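NIPSNAP domain protein (Burkholderia xenovorans, PDB 5K9F) is of unknown function but belongs to the NipSnap family of the dimeric alpha-beta-barrel clan and holds oxamic acid in a pocket. Local coordinates at residues G43-Y48 / Q61-D66. Residues are numbered along the deposited sequence; the frame is centred on the assembly and turned at random. Where two conformers were deposited one is given.
Sequences GRLLGY and QLWGFD
Leu62 O is gripped twice from the neighbouring strand: Leu46 N donates to it at 2.8 Å and Gly47 N adds a weak bond at 3.4 Å. Two successive residues facing one is a classic beta bulge, inserted where strand 45-51, outermost of this chain's sheet, runs antiparallel to 58-65. Leu62 N returns a bond to Gly47 O (2.9 Å), closing the bulge; beyond it Gly64 N bonds to Arg44 O, almost straight at 173°. A water also bridges Arg44 N and Gly64 O. Farther out, Arg44 lays its guanidinium over Gly64 O and forms a long, weak salt bridge from NH1 to Asp66 OD1 (3.5 Å).

On the helix-covered face, Trp63 NE1 donates in its ring plane to a lone pair of Gln61 OE1 (2.7 Å). Gln61 NE2 and Tyr48 OH share a second water, and Gln61 CB lies over the Tyr48 ring. Leu45, with CG anti to its backbone N (chi1 178°), sets CD1 over the six-membered ring of Trp63, 3.7 Å from its centroid in a CH-pi contact. Leu46, turned toward the partner strand at the bulge, meets Leu62 CB with its own CB at 4.0 Å.

Held at OE1 by Trp63 and at NE2 by the water, the Gln61 amide is consistent with a fixed orientation beside Tyr16 and Gln38 of the oxamic acid pocket, both of which Gln61 touches.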
loop_
_atom_site.group_PDB
_atom_site.type_symbol
_atom_site.label_atom_id
_atom_site.label_comp_id
_atom_site.label_asym_id
_atom_site.label_seq_id
_atom_site.Cartn_x
_atom_site.Cartn_y
_atom_site.Cartn_z
ATOM N N GLY A 43 -21.275 19.531 14.861
ATOM C CA GLY A 43 -22.622 19.735 14.345
ATOM C C GLY A 43 -23.464 18.560 13.868
ATOM O O GLY A 43 -24.620 18.433 14.287
ATOM N N ARG A 44 -22.940 17.721 12.970
ATOM C CA ARG A 44 -23.698 16.598 12.411
ATOM C C ARG A 44 -22.838 15.339 12.332
ATOM O O ARG A 44 -22.106 15.146 11.359
ATOM C CB ARG A 44 -24.227 16.983 11.034
ATOM C CG ARG A 44 -25.168 15.980 10.386
ATOM C CD ARG A 44 -26.071 16.669 9.355
ATOM N NE ARG A 44 -25.316 17.379 8.318
ATOM C CZ ARG A 44 -25.257 18.704 8.197
ATOM N NH1 ARG A 44 -24.541 19.254 7.224
ATOM N NH2 ARG A 44 -25.915 19.482 9.043
ATOM N N LEU A 45 -22.959 14.471 13.342
ATOM C CA LEU A 45 -22.332 13.148 13.285
ATOM C C LEU A 45 -23.193 12.236 12.424
ATOM O O LEU A 45 -24.390 12.075 12.693
ATOM C CB LEU A 45 -22.180 12.569 14.690
ATOM C CG LEU A 45 -21.583 11.156 14.798
ATOM C CD1 LEU A 45 -20.168 11.144 14.247
ATOM C CD2 LEU A 45 -21.594 10.684 16.247
ATOM N N LEU A 46 -22.591 11.649 11.391
ATOM C CA LEU A 46 -23.301 10.757 10.480
ATOM C C LEU A 46 -23.068 9.287 10.779
ATOM O O LEU A 46 -23.882 8.451 10.372
ATOM C CB LEU A 46 -22.875 11.034 9.033
ATOM C CG LEU A 46 -23.176 12.435 8.498
ATOM C CD1 LEU A 46 -22.490 12.631 7.151
ATOM C CD2 LEU A 46 -24.665 12.649 8.361
ATOM N N GLY A 47 -21.983 8.960 11.473
ATOM C CA GLY A 47 -21.666 7.587 11.797
ATOM C C GLY A 47 -20.377 7.510 12.582
ATOM O O GLY A 47 -19.452 8.304 12.363
ATOM N N TYR A 48 -20.304 6.571 13.517
ATOM C CA TYR A 48 -19.097 6.365 14.314
ATOM C C TYR A 48 -18.988 4.860 14.514
ATOM O O TYR A 48 -19.859 4.259 15.153
ATOM C CB TYR A 48 -19.185 7.116 15.649
ATOM C CG TYR A 48 -17.859 7.539 16.256
ATOM C CD1 TYR A 48 -16.962 6.603 16.740
ATOM C CD2 TYR A 48 -17.531 8.883 16.388
ATOM C CE1 TYR A 48 -15.761 7.000 17.320
ATOM C CE2 TYR A 48 -16.339 9.284 16.948
ATOM C CZ TYR A 48 -15.452 8.344 17.415
ATOM O OH TYR A 48 -14.255 8.740 17.982
ATOM N N GLN A 61 -15.088 7.589 11.541
ATOM C CA GLN A 61 -16.168 8.525 11.814
ATOM C C GLN A 61 -16.509 9.328 10.571
ATOM O O GLN A 61 -15.634 9.689 9.787
ATOM C CB GLN A 61 -15.824 9.472 12.976
ATOM C CG GLN A 61 -14.499 10.157 12.885
ATOM C CD GLN A 61 -14.065 10.714 14.220
ATOM O OE1 GLN A 61 -14.399 11.841 14.565
ATOM N NE2 GLN A 61 -13.324 9.917 14.986
ATOM N N LEU A 62 -17.797 9.590 10.386
ATOM C CA LEU A 62 -18.267 10.424 9.293
ATOM C C LEU A 62 -18.981 11.634 9.871
ATOM O O LEU A 62 -19.851 11.495 10.732
ATOM C CB LEU A 62 -19.201 9.658 8.352
ATOM C CG LEU A 62 -18.472 8.659 7.446
ATOM C CD1 LEU A 62 -18.267 7.326 8.145
ATOM C CD2 LEU A 62 -19.231 8.482 6.142
ATOM N N TRP A 63 -18.597 12.814 9.390
ATOM C CA TRP A 63 -19.173 14.089 9.814
ATOM C C TRP A 63 -19.665 14.853 8.597
ATOM O O TRP A 63 -19.009 14.853 7.553
ATOM C CB TRP A 63 -18.132 14.952 10.546
ATOM C CG TRP A 63 -17.636 14.359 11.823
ATOM C CD1 TRP A 63 -16.546 13.553 11.983
ATOM C CD2 TRP A 63 -18.217 14.517 13.121
ATOM N NE1 TRP A 63 -16.409 13.206 13.314
ATOM C CE2 TRP A 63 -17.429 13.776 14.025
ATOM C CE3 TRP A 63 -19.340 15.203 13.605
ATOM C CZ2 TRP A 63 -17.719 13.718 15.390
ATOM C CZ3 TRP A 63 -19.621 15.147 14.956
ATOM C CH2 TRP A 63 -18.817 14.401 15.829
ATOM N N GLY A 64 -20.818 15.510 8.732
ATOM C CA GLY A 64 -21.387 16.314 7.663
ATOM C C GLY A 64 -21.260 17.801 7.969
ATOM O O GLY A 64 -21.586 18.245 9.071
ATOM N N PHE A 65 -20.804 18.559 6.968
ATOM C CA PHE A 65 -20.606 19.999 7.107
ATOM C C PHE A 65 -21.315 20.750 5.991
ATOM O O PHE A 65 -21.408 20.267 4.859
ATOM C CB PHE A 65 -19.120 20.355 7.088
ATOM C CG PHE A 65 -18.346 19.751 8.218
ATOM C CD1 PHE A 65 -18.375 20.328 9.476
ATOM C CD2 PHE A 65 -17.565 18.618 8.017
ATOM C CE1 PHE A 65 -17.645 19.782 10.532
ATOM C CE2 PHE A 65 -16.846 18.058 9.066
ATOM C CZ PHE A 65 -16.878 18.641 10.320
ATOM N N ASP A 66 -21.814 21.948 6.324
ATOM C CA ASP A 66 -22.447 22.790 5.314
ATOM C C ASP A 66 -21.467 23.181 4.219
ATOM O O ASP A 66 -21.861 23.350 3.059
ATOM C CB ASP A 66 -23.023 24.054 5.955
ATOM C CG ASP A 66 -24.135 23.764 6.936
ATOM O OD1 ASP A 66 -24.754 22.684 6.837
ATOM O OD2 ASP A 66 -24.399 24.633 7.801
HETATM O O HOH W 1 -20.338 17.700 11.659
HETATM O O HOH W 2 -13.384 11.386 17.783
#